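Local coordinates for DnaJ homolog subfamily C member 10 (Mus musculus, PDB 3APQ), which acts as a disulfide reductase of the endoplasmic reticulum, serving both the correct folding of proteins and degradation of misfolded ones, and partners an Hsp70 chaperone through its J domain, at residues Val166-Tyr169 against Pro170-Phe173; Leu102-Arg105 against Glu106-Ala110; Gly125-His128 against Cys129-Ala133; Ser84-Arg87 against Tyr88-Ile92. All coordinates share one frame; numbering follows the deposited sequence.

Contact 1: Val166-Tyr169 against Pro170-Phe173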
loop_
_atom_site.group_PDB
_atom_site.type_symbol
_atom_site.label_atom_id
_atom_site.label_comp_id
_atom_site.label_asym_id
_atom_site.label_seq_id
_atom_site.Cartn_x
_atom_site.Cartn_y
_atom_site.Cartn_z
ATOM N N VAL A 166 3.505 -15.628 2.435
ATOM C CA VAL A 166 4.527 -14.607 2.589
ATOM C C VAL A 166 4.858 -14.377 4.074
ATOM O O VAL A 166 4.063 -13.788 4.807
ATOM C CB VAL A 166 4.050 -13.257 2.022
ATOM C CG1 VAL A 166 5.128 -12.208 2.296
ATOM C CG2 VAL A 166 3.766 -13.373 0.515
ATOM N N ASN A 167 6.049 -14.785 4.496
ATOM C CA ASN A 167 6.460 -14.612 5.909
ATOM C C ASN A 167 7.757 -13.839 6.080
ATOM O O ASN A 167 8.262 -13.758 7.200
ATOM C CB ASN A 167 6.600 -15.966 6.638
ATOM C CG ASN A 167 6.960 -17.131 5.677
ATOM O OD1 ASN A 167 6.136 -18.039 5.445
ATOM N ND2 ASN A 167 8.180 -17.082 5.089
ATOM N N SER A 168 8.313 -13.322 4.974
ATOM C CA SER A 168 9.557 -12.573 5.023
ATOM C C SER A 168 9.471 -11.586 3.842
ATOM O O SER A 168 8.640 -11.773 2.939
ATOM C CB SER A 168 10.738 -13.502 4.924
ATOM O OG SER A 168 10.772 -14.079 3.633
ATOM N N TYR A 169 10.250 -10.504 3.902
ATOM C CA TYR A 169 10.041 -9.380 2.989
ATOM C C TYR A 169 11.383 -8.900 2.472
ATOM O O TYR A 169 12.381 -8.982 3.169
ATOM C CB TYR A 169 9.318 -8.258 3.735
ATOM C CG TYR A 169 8.197 -8.790 4.568
ATOM C CD1 TYR A 169 6.927 -9.005 4.016
ATOM C CD2 TYR A 169 8.409 -9.128 5.895
ATOM C CE1 TYR A 169 5.892 -9.500 4.799
ATOM C CE2 TYR A 169 7.403 -9.632 6.670
ATOM C CZ TYR A 169 6.136 -9.823 6.110
ATOM O OH TYR A 169 5.147 -10.363 6.921
ATOM N N PRO A 170 11.422 -8.391 1.242
ATOM C CA PRO A 170 10.314 -8.398 0.276
ATOM C C PRO A 170 10.102 -9.794 -0.279
ATOM O O PRO A 170 11.046 -10.603 -0.300
ATOM C CB PRO A 170 10.811 -7.460 -0.851
ATOM C CG PRO A 170 12.328 -7.585 -0.763
ATOM C CD PRO A 170 12.664 -7.792 0.703
ATOM N N SER A 171 8.878 -10.093 -0.704
ATOM C CA SER A 171 8.600 -11.352 -1.414
ATOM C C SER A 171 7.945 -10.997 -2.734
ATOM O O SER A 171 6.965 -10.251 -2.771
ATOM C CB SER A 171 7.724 -12.292 -0.568
ATOM O OG SER A 171 8.576 -12.953 0.333
ATOM N N LEU A 172 8.542 -11.448 -3.823
ATOM C CA LEU A 172 8.043 -11.051 -5.138
ATOM C C LEU A 172 7.474 -12.292 -5.841
ATOM O O LEU A 172 8.167 -13.307 -5.991
ATOM C CB LEU A 172 9.140 -10.422 -6.021
ATOM C CG LEU A 172 10.141 -9.359 -5.486
ATOM C CD1 LEU A 172 10.960 -8.636 -6.545
ATOM C CD2 LEU A 172 9.633 -8.367 -4.498
ATOM N N PHE A 173 6.214 -12.203 -6.252
ATOM C CA PHE A 173 5.531 -13.363 -6.839
ATOM C C PHE A 173 4.849 -12.929 -8.099
ATOM O O PHE A 173 4.245 -11.831 -8.155
ATOM C CB PHE A 173 4.443 -13.866 -5.913
ATOM C CG PHE A 173 4.933 -14.720 -4.769
ATOM C CD1 PHE A 173 5.118 -16.111 -4.950
ATOM C CD2 PHE A 173 5.171 -14.170 -3.509
ATOM C CE1 PHE A 173 5.545 -16.945 -3.876
ATOM C CE2 PHE A 173 5.589 -14.996 -2.429
ATOM C CZ PHE A 173 5.786 -16.375 -2.623
#
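Ser171 reaches back across the turn to Ser168 and ties the loop after helix 158-163 to the start of strand 171-175. Followed outward, its CB lies 3.9 Å from CG1 of Val166, an apolar touch at the base of the side chain. The next atom, OG, is the polar end: it donates a hydrogen bond to the backbone O of Ser168 at 2.9 Å. The donor sits above the carbonyl plane, 42° out of it, rather than on a lone pair. With chi1 at -82° OG stands beside its own backbone N and opposite the carbonyl carbon, which turns the hydroxyl back over the bend. This bond gives a buried hydroxyl a partner and spans the peptide between Tyr169 and Pro170, which is cis.

Val166 fills the inside of the turn with both its methyls. While CG1 faces Ser171, CG2 meets the Phe173 ring at CE2, 3.8 Å away and oblique to the ring plane; the two side chains slide past each other in opposite directions. Phe121 of strand 117-122 and Cys161 of helix 158-163 also touch Val166. Backbone bonds from Ser171 to Phe121 and from Phe173 to Val119 carry the segment on into the sheet. Tyr169, just before the bend, rests its side chain on Cys126 and Cys129, and Pro170 leans on His128. A cis-proline loop packed against the CXXC disulfide in this way is a hallmark of the thioredoxin fold.

Contact 2: Leu102-Arg105 against Glu106-Ala110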
loop_
_atom_site.group_PDB
_atom_site.type_symbol
_atom_site.label_atom_id
_atom_site.label_comp_id
_atom_site.label_asym_id
_atom_site.label_seq_id
_atom_site.Cartn_x
_atom_site.Cartn_y
_atom_site.Cartn_z
ATOM N N LEU A 102 -2.095 -2.664 -4.035
ATOM C CA LEU A 102 -3.341 -3.448 -4.015
ATOM C C LEU A 102 -3.688 -3.718 -2.566
ATOM O O LEU A 102 -2.841 -4.202 -1.807
ATOM C CB LEU A 102 -3.128 -4.805 -4.703
ATOM C CG LEU A 102 -2.802 -4.692 -6.203
ATOM C CD1 LEU A 102 -2.078 -6.013 -6.660
ATOM C CD2 LEU A 102 -4.133 -4.443 -6.971
ATOM N N GLU A 103 -4.933 -3.426 -2.210
ATOM C CA GLU A 103 -5.514 -3.928 -0.972
ATOM C C GLU A 103 -6.233 -5.257 -1.229
ATOM O O GLU A 103 -6.350 -5.644 -2.354
ATOM C CB GLU A 103 -6.426 -2.857 -0.365
ATOM C CG GLU A 103 -5.548 -1.692 0.280
ATOM C CD GLU A 103 -5.273 -0.507 -0.709
ATOM O OE1 GLU A 103 -6.149 -0.269 -1.577
ATOM O OE2 GLU A 103 -4.245 0.231 -0.605
ATOM N N ARG A 104 -6.747 -5.943 -0.196
ATOM C CA ARG A 104 -7.306 -7.312 -0.388
ATOM C C ARG A 104 -8.313 -7.471 -1.560
ATOM O O ARG A 104 -8.147 -8.368 -2.404
ATOM C CB ARG A 104 -7.906 -7.826 0.920
ATOM C CG ARG A 104 -8.779 -9.083 0.819
ATOM C CD ARG A 104 -7.986 -10.393 0.538
ATOM N NE ARG A 104 -8.888 -11.567 0.614
ATOM C CZ ARG A 104 -9.234 -12.231 1.735
ATOM N NH1 ARG A 104 -8.748 -11.870 2.923
ATOM N NH2 ARG A 104 -10.079 -13.267 1.674
ATOM N N ARG A 105 -9.333 -6.605 -1.651
ATOM C CA ARG A 105 -10.378 -6.805 -2.708
ATOM C C ARG A 105 -9.745 -6.735 -4.100
ATOM O O ARG A 105 -9.977 -7.580 -4.980
ATOM C CB ARG A 105 -11.455 -5.733 -2.571
ATOM C CG ARG A 105 -12.614 -5.858 -3.545
ATOM C CD ARG A 105 -13.812 -4.988 -3.072
ATOM N NE ARG A 105 -14.395 -5.545 -1.836
ATOM C CZ ARG A 105 -15.211 -6.615 -1.768
ATOM N NH1 ARG A 105 -15.596 -7.270 -2.870
ATOM N NH2 ARG A 105 -15.661 -7.032 -0.584
ATOM N N GLU A 106 -8.911 -5.714 -4.277
ATOM C CA GLU A 106 -8.271 -5.484 -5.555
ATOM C C GLU A 106 -7.227 -6.561 -5.841
ATOM O O GLU A 106 -7.083 -6.964 -6.988
ATOM C CB GLU A 106 -7.676 -4.072 -5.534
ATOM C CG GLU A 106 -8.746 -2.986 -5.645
ATOM C CD GLU A 106 -9.530 -2.719 -4.356
ATOM O OE1 GLU A 106 -9.013 -3.021 -3.229
ATOM O OE2 GLU A 106 -10.695 -2.235 -4.505
ATOM N N PHE A 107 -6.529 -7.048 -4.811
ATOM C CA PHE A 107 -5.573 -8.141 -5.015
ATOM C C PHE A 107 -6.293 -9.397 -5.525
ATOM O O PHE A 107 -5.881 -9.986 -6.514
ATOM C CB PHE A 107 -4.819 -8.504 -3.741
ATOM C CG PHE A 107 -3.854 -9.651 -3.947
ATOM C CD1 PHE A 107 -2.547 -9.401 -4.326
ATOM C CD2 PHE A 107 -4.275 -10.972 -3.810
ATOM C CE1 PHE A 107 -1.670 -10.484 -4.583
ATOM C CE2 PHE A 107 -3.422 -12.034 -4.048
ATOM C CZ PHE A 107 -2.126 -11.781 -4.423
ATOM N N ASP A 108 -7.365 -9.808 -4.844
ATOM C CA ASP A 108 -8.140 -10.958 -5.279
ATOM C C ASP A 108 -8.703 -10.831 -6.708
ATOM O O ASP A 108 -8.686 -11.795 -7.473
ATOM C CB ASP A 108 -9.275 -11.285 -4.276
ATOM C CG ASP A 108 -8.755 -11.801 -2.913
ATOM O OD1 ASP A 108 -7.590 -12.241 -2.753
ATOM O OD2 ASP A 108 -9.581 -11.788 -1.985
ATOM N N ALA A 109 -9.224 -9.657 -7.054
ATOM C CA ALA A 109 -9.640 -9.393 -8.438
ATOM C C ALA A 109 -8.488 -9.527 -9.441
ATOM O O ALA A 109 -8.646 -10.182 -10.493
ATOM C CB ALA A 109 -10.253 -7.998 -8.559
ATOM N N ALA A 110 -7.337 -8.910 -9.130
ATOM C CA ALA A 110 -6.134 -9.027 -9.952
ATOM C C ALA A 110 -5.789 -10.470 -10.253
ATOM O O ALA A 110 -5.595 -10.849 -11.420
ATOM C CB ALA A 110 -4.945 -8.378 -9.237
#
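Phe107 N donates to Glu103 O at 2.8 Å, Asp108 N to Arg104 O and Ala109 N to Arg105 O, three successive i to i+4 bonds that form the first turn of helix 104-113, with Glu103 in the N-cap position. On the outer surface Arg104 and Asp108, one turn apart, form a salt bridge. NE of Arg104 donates to OD2 of Asp108 over 2.7 Å, with an N-H...O angle of 153°. The oxygen lies at the edge of the guanidinium, in its plane, and is met on its syn side; the two flat groups are nevertheless turned 68° against each other. A bend at chi2 (72°) brings the arginine chain back along the helix, so that CD also lies close to OD2, at 3.3 Å.

The helix follows edge strand 100-101 of the thioredoxin domain, and its inner side packs against the sheet. Just before the N-cap, Leu102 spreads its two methyls: CD2 rests 3.8 Å from CB of Glu106, and CD1 meets CD1 of Phe107 at 4.1 Å, the two side chains crossing at about a right angle. Phe107 sets its ring edge-to-face with Phe175, while Trp117 touches both Leu102 and Ala110. Glu103 OE1 and Glu106 OE1 lie 4.3 Å apart. This proximity of like charges may be eased by the salt bridge that the other carboxylate oxygen of Glu103 makes to Arg20 of the J domain. Arg105 points its guanidinium outward to Glu58, making a second salt bridge to the J-domain part of the chain.

Contact 3: Gly125-His128 against Cys129-Ala133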
loop_
_atom_site.group_PDB
_atom_site.type_symbol
_atom_site.label_atom_id
_atom_site.label_comp_id
_atom_site.label_asym_id
_atom_site.label_seq_id
_atom_site.Cartn_x
_atom_site.Cartn_y
_atom_site.Cartn_z
ATOM N N GLY A 125 9.297 -0.713 7.823
ATOM C CA GLY A 125 10.427 -1.010 8.695
ATOM C C GLY A 125 11.366 -2.077 8.125
ATOM O O GLY A 125 12.060 -2.766 8.880
ATOM N N CYS A 126 11.374 -2.254 6.818
ATOM C CA CYS A 126 12.090 -3.383 6.224
ATOM C C CYS A 126 13.185 -2.805 5.343
ATOM O O CYS A 126 12.903 -2.127 4.322
ATOM C CB CYS A 126 11.106 -4.223 5.419
ATOM S SG CYS A 126 11.778 -5.452 4.255
ATOM N N SER A 127 14.427 -2.991 5.785
ATOM C CA SER A 127 15.595 -2.394 5.114
ATOM C C SER A 127 15.760 -2.962 3.709
ATOM O O SER A 127 16.076 -2.217 2.788
ATOM C CB SER A 127 16.878 -2.605 5.935
ATOM O OG SER A 127 17.977 -1.929 5.360
ATOM N N HIS A 128 15.535 -4.270 3.551
ATOM C CA HIS A 128 15.638 -4.894 2.197
ATOM C C HIS A 128 14.558 -4.428 1.217
ATOM O O HIS A 128 14.809 -4.322 -0.026
ATOM C CB HIS A 128 15.613 -6.416 2.279
ATOM C CG HIS A 128 16.819 -7.011 2.954
ATOM N ND1 HIS A 128 18.072 -6.996 2.389
ATOM C CD2 HIS A 128 16.948 -7.671 4.137
ATOM C CE1 HIS A 128 18.925 -7.623 3.188
ATOM N NE2 HIS A 128 18.267 -8.038 4.261
ATOM N N CYS A 129 13.383 -4.118 1.769
ATOM C CA CYS A 129 12.279 -3.524 1.006
ATOM C C CYS A 129 12.698 -2.129 0.550
ATOM O O CYS A 129 12.493 -1.799 -0.618
ATOM C CB CYS A 129 10.981 -3.482 1.856
ATOM S SG CYS A 129 10.486 -5.138 2.444
ATOM N N HIS A 130 13.281 -1.316 1.430
ATOM C CA HIS A 130 13.708 0.002 0.992
ATOM C C HIS A 130 14.818 -0.056 -0.039
ATOM O O HIS A 130 14.897 0.811 -0.961
ATOM C CB HIS A 130 14.063 0.903 2.180
ATOM C CG HIS A 130 12.854 1.553 2.778
ATOM N ND1 HIS A 130 12.535 2.878 2.561
ATOM C CD2 HIS A 130 11.847 1.041 3.523
ATOM C CE1 HIS A 130 11.388 3.155 3.164
ATOM N NE2 HIS A 130 10.947 2.059 3.743
ATOM N N ASP A 131 15.658 -1.067 0.078
ATOM C CA ASP A 131 16.748 -1.189 -0.834
ATOM C C ASP A 131 16.222 -1.483 -2.225
ATOM O O ASP A 131 16.770 -0.987 -3.202
ATOM C CB ASP A 131 17.679 -2.341 -0.413
ATOM C CG ASP A 131 18.623 -1.966 0.735
ATOM O OD1 ASP A 131 18.631 -0.793 1.162
ATOM O OD2 ASP A 131 19.357 -2.866 1.218
ATOM N N LEU A 132 15.203 -2.323 -2.295
ATOM C CA LEU A 132 14.576 -2.759 -3.547
ATOM C C LEU A 132 13.668 -1.662 -4.188
ATOM O O LEU A 132 13.572 -1.555 -5.403
ATOM C CB LEU A 132 13.786 -4.042 -3.301
ATOM C CG LEU A 132 12.879 -4.454 -4.444
ATOM C CD1 LEU A 132 13.712 -4.850 -5.699
ATOM C CD2 LEU A 132 11.961 -5.641 -4.019
ATOM N N ALA A 133 13.042 -0.841 -3.366
ATOM C CA ALA A 133 12.112 0.187 -3.872
ATOM C C ALA A 133 12.529 0.968 -5.134
ATOM O O ALA A 133 11.770 1.028 -6.083
ATOM C CB ALA A 133 11.658 1.112 -2.765
HETATM O O HOH W 1 18.958 -5.932 -0.032
#
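A redox-active disulfide closes the first turn of helix 127-142: Cys126 at the N-cap and Cys129 inside the helix are the two cysteines of a thioredoxin-type CXXC motif, within the unit of strand 117-122, helix 127-142 and strand 148-153. The sulfurs, Cys126 SG and Cys129 SG, are 2.2 Å apart, and the bond is twisted to a chi3 of 68°. Different first torsions bring the sulfurs together: at Cys126 SG stands anti to the backbone N (chi1 166°), while at Cys129 it lies beside its N (-57°).

Behind the disulfide the helix begins with His130 N donating to Cys126 O at 3.0 Å; Asp131 N to Ser127 O and Leu132 N to His128 O follow. In one of its two conformers the His130 ring turns its edge to the same carbonyl, CD2 lying 3.4 Å from Cys126 O, and NE2 probably hydrogen-bonds Asp89, which probably also binds Gly125 N. On the outer face a water lies in the plane of the His128 ring, 2.8 Å from ND1, and donates weakly to OD2 of Asp131.

Cys129 is buried against Tyr122, whereas Cys126 remains partly exposed. This is the first thioredoxin domain, joined to the J domain; the main reductase activity is assigned to the third and fourth. The pair is oxidised here, and as in other thioredoxin-fold proteins the exposed Cys126 is probably the cysteine that meets a partner.

Contact 4: Ser84-Arg87 against Tyr88-Ile92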
loop_
_atom_site.group_PDB
_atom_site.type_symbol
_atom_site.label_atom_id
_atom_site.label_comp_id
_atom_site.label_asym_id
_atom_site.label_seq_id
_atom_site.Cartn_x
_atom_site.Cartn_y
_atom_site.Cartn_z
ATOM N N SER A 84 9.554 10.459 10.666
ATOM C CA SER A 84 10.382 9.742 9.703
ATOM C C SER A 84 9.611 8.589 9.035
ATOM O O SER A 84 9.751 8.340 7.842
ATOM C CB SER A 84 11.602 9.144 10.422
ATOM O OG SER A 84 12.462 8.671 9.415
ATOM N N TYR A 85 8.852 7.859 9.829
ATOM C CA TYR A 85 7.982 6.840 9.278
ATOM C C TYR A 85 7.066 7.434 8.200
ATOM O O TYR A 85 6.926 6.838 7.130
ATOM C CB TYR A 85 7.121 6.193 10.385
ATOM C CG TYR A 85 6.088 5.206 9.855
ATOM C CD1 TYR A 85 6.383 3.851 9.753
ATOM C CD2 TYR A 85 4.812 5.643 9.464
ATOM C CE1 TYR A 85 5.439 2.951 9.271
ATOM C CE2 TYR A 85 3.862 4.757 8.988
ATOM C CZ TYR A 85 4.196 3.422 8.872
ATOM O OH TYR A 85 3.249 2.564 8.414
ATOM N N TYR A 86 6.419 8.582 8.458
ATOM C CA TYR A 86 5.505 9.146 7.438
ATOM C C TYR A 86 6.285 9.688 6.247
ATOM O O TYR A 86 5.810 9.671 5.108
ATOM C CB TYR A 86 4.571 10.215 8.023
ATOM C CG TYR A 86 3.687 9.589 9.059
ATOM C CD1 TYR A 86 2.721 8.635 8.708
ATOM C CD2 TYR A 86 3.874 9.895 10.406
ATOM C CE1 TYR A 86 1.929 8.014 9.701
ATOM C CE2 TYR A 86 3.086 9.295 11.390
ATOM C CZ TYR A 86 2.143 8.340 11.032
ATOM O OH TYR A 86 1.404 7.784 12.036
ATOM N N ARG A 87 7.497 10.174 6.513
ATOM C CA ARG A 87 8.235 10.815 5.450
ATOM C C ARG A 87 8.767 9.785 4.485
ATOM O O ARG A 87 8.775 10.024 3.300
ATOM C CB ARG A 87 9.407 11.646 6.067
ATOM C CG ARG A 87 10.357 12.265 4.971
ATOM C CD ARG A 87 9.632 13.347 4.159
ATOM N NE ARG A 87 10.513 13.869 3.091
ATOM C CZ ARG A 87 10.835 13.220 1.992
ATOM N NH1 ARG A 87 10.318 12.010 1.753
ATOM N NH2 ARG A 87 11.639 13.766 1.089
ATOM N N TYR A 88 9.248 8.631 4.988
ATOM C CA TYR A 88 9.983 7.718 4.138
ATOM C C TYR A 88 9.376 6.301 4.059
ATOM O O TYR A 88 9.770 5.551 3.172
ATOM C CB TYR A 88 11.421 7.565 4.614
ATOM C CG TYR A 88 12.248 8.837 4.490
ATOM C CD1 TYR A 88 12.644 9.320 3.226
ATOM C CD2 TYR A 88 12.600 9.552 5.605
ATOM C CE1 TYR A 88 13.433 10.523 3.106
ATOM C CE2 TYR A 88 13.381 10.769 5.515
ATOM C CZ TYR A 88 13.783 11.230 4.249
ATOM O OH TYR A 88 14.536 12.393 4.115
ATOM N N ASP A 89 8.438 5.959 4.960
ATOM C CA ASP A 89 8.014 4.536 5.071
ATOM C C ASP A 89 6.499 4.333 4.965
ATOM O O ASP A 89 5.963 3.338 5.470
ATOM C CB ASP A 89 8.513 3.911 6.394
ATOM C CG ASP A 89 8.700 2.371 6.286
ATOM O OD1 ASP A 89 8.709 1.782 5.174
ATOM O OD2 ASP A 89 8.816 1.736 7.324
ATOM N N PHE A 90 5.841 5.294 4.326
ATOM C CA PHE A 90 4.382 5.365 4.302
ATOM C C PHE A 90 3.911 5.599 2.859
ATOM O O PHE A 90 4.412 6.502 2.196
ATOM C CB PHE A 90 3.917 6.496 5.222
ATOM C CG PHE A 90 2.444 6.583 5.307
ATOM C CD1 PHE A 90 1.719 5.667 6.077
ATOM C CD2 PHE A 90 1.751 7.529 4.543
ATOM C CE1 PHE A 90 0.318 5.747 6.154
ATOM C CE2 PHE A 90 0.346 7.620 4.587
ATOM C CZ PHE A 90 -0.380 6.725 5.408
ATOM N N GLY A 91 2.982 4.774 2.376
ATOM C CA GLY A 91 2.471 4.922 0.994
ATOM C C GLY A 91 3.596 4.892 -0.025
ATOM O O GLY A 91 3.674 5.744 -0.914
ATOM N N ILE A 92 4.493 3.912 0.138
ATOM C CA ILE A 92 5.765 3.859 -0.579
ATOM C C ILE A 92 5.652 4.129 -2.069
ATOM O O ILE A 92 6.508 4.802 -2.660
ATOM C CB ILE A 92 6.410 2.365 -0.418
ATOM C CG1 ILE A 92 6.858 2.197 1.032
ATOM C CG2 ILE A 92 7.615 2.145 -1.248
ATOM C CD1 ILE A 92 7.456 3.535 1.611
HETATM O O HOH W 2 3.649 1.788 5.864
HETATM O O HOH W 3 6.587 7.903 2.813
#
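Tyr86 and Phe90 pack together at the junction where helix 83-88 gives way to the linker toward the thioredoxin domain. The last turn is held by Tyr88 N donating to Ser84 O and Asp89 N to Tyr85 O, the latter at 2.8 Å. Beyond it the chain turns away, and Phe90 folds back under two tyrosines of the helix. Tyr86 sends its CD1 edge onto one face of the Phe90 ring in a T-shaped pair, centroids 5.6 Å apart and planes at 69°. Tyr85 arrives obliquely, its CE2 lying 3.7 Å from CD1 of Phe90. Asp89 O stands over one face of the Tyr85 ring, and a water bridges it to Tyr85 OH, donating to the carbonyl at 2.8 Å.

Farther out, Arg87 covers the Tyr88 ring. Its CG makes a CH-pi contact, 3.5 Å from the ring centroid; a bend at chi2 (68°) then carries the guanidinium over the same ring, nearly flat, with the planes 24° apart. A second water lies within hydrogen-bonding distance of Tyr86 O and Phe90 O across the bend.

Phe23 meets the ring of Tyr86 and Tyr52 that of Phe90, both from the J-domain side. Asp89 turns its carboxylate the other way, toward Gly125 in the loop before helix 127-142. The result is an aromatic cluster between the J domain and the thioredoxin domain, close to the CXXC site of the thioredoxin fold.

Overall arrangement
From the N terminus the chain leaves the J domain through contact 4, where helix 83-88 bends into the linker. Contact 2 follows at the start of helix 104-113, contact 3 at the start of helix 127-142, and contact 1 at the entry to strand 171-175. Each closes only a local turn, so the four lie in series and none nests or crosses. Contact 3 is the meeting point: Tyr169 and Pro170 of contact 1 pack on Cys129, and Asp89 of contact 4 probably hydrogen-bonds Gly125 and His130. Contact 2 stands apart, its centre about 22 Å from that of contact 3, across the chain's centre.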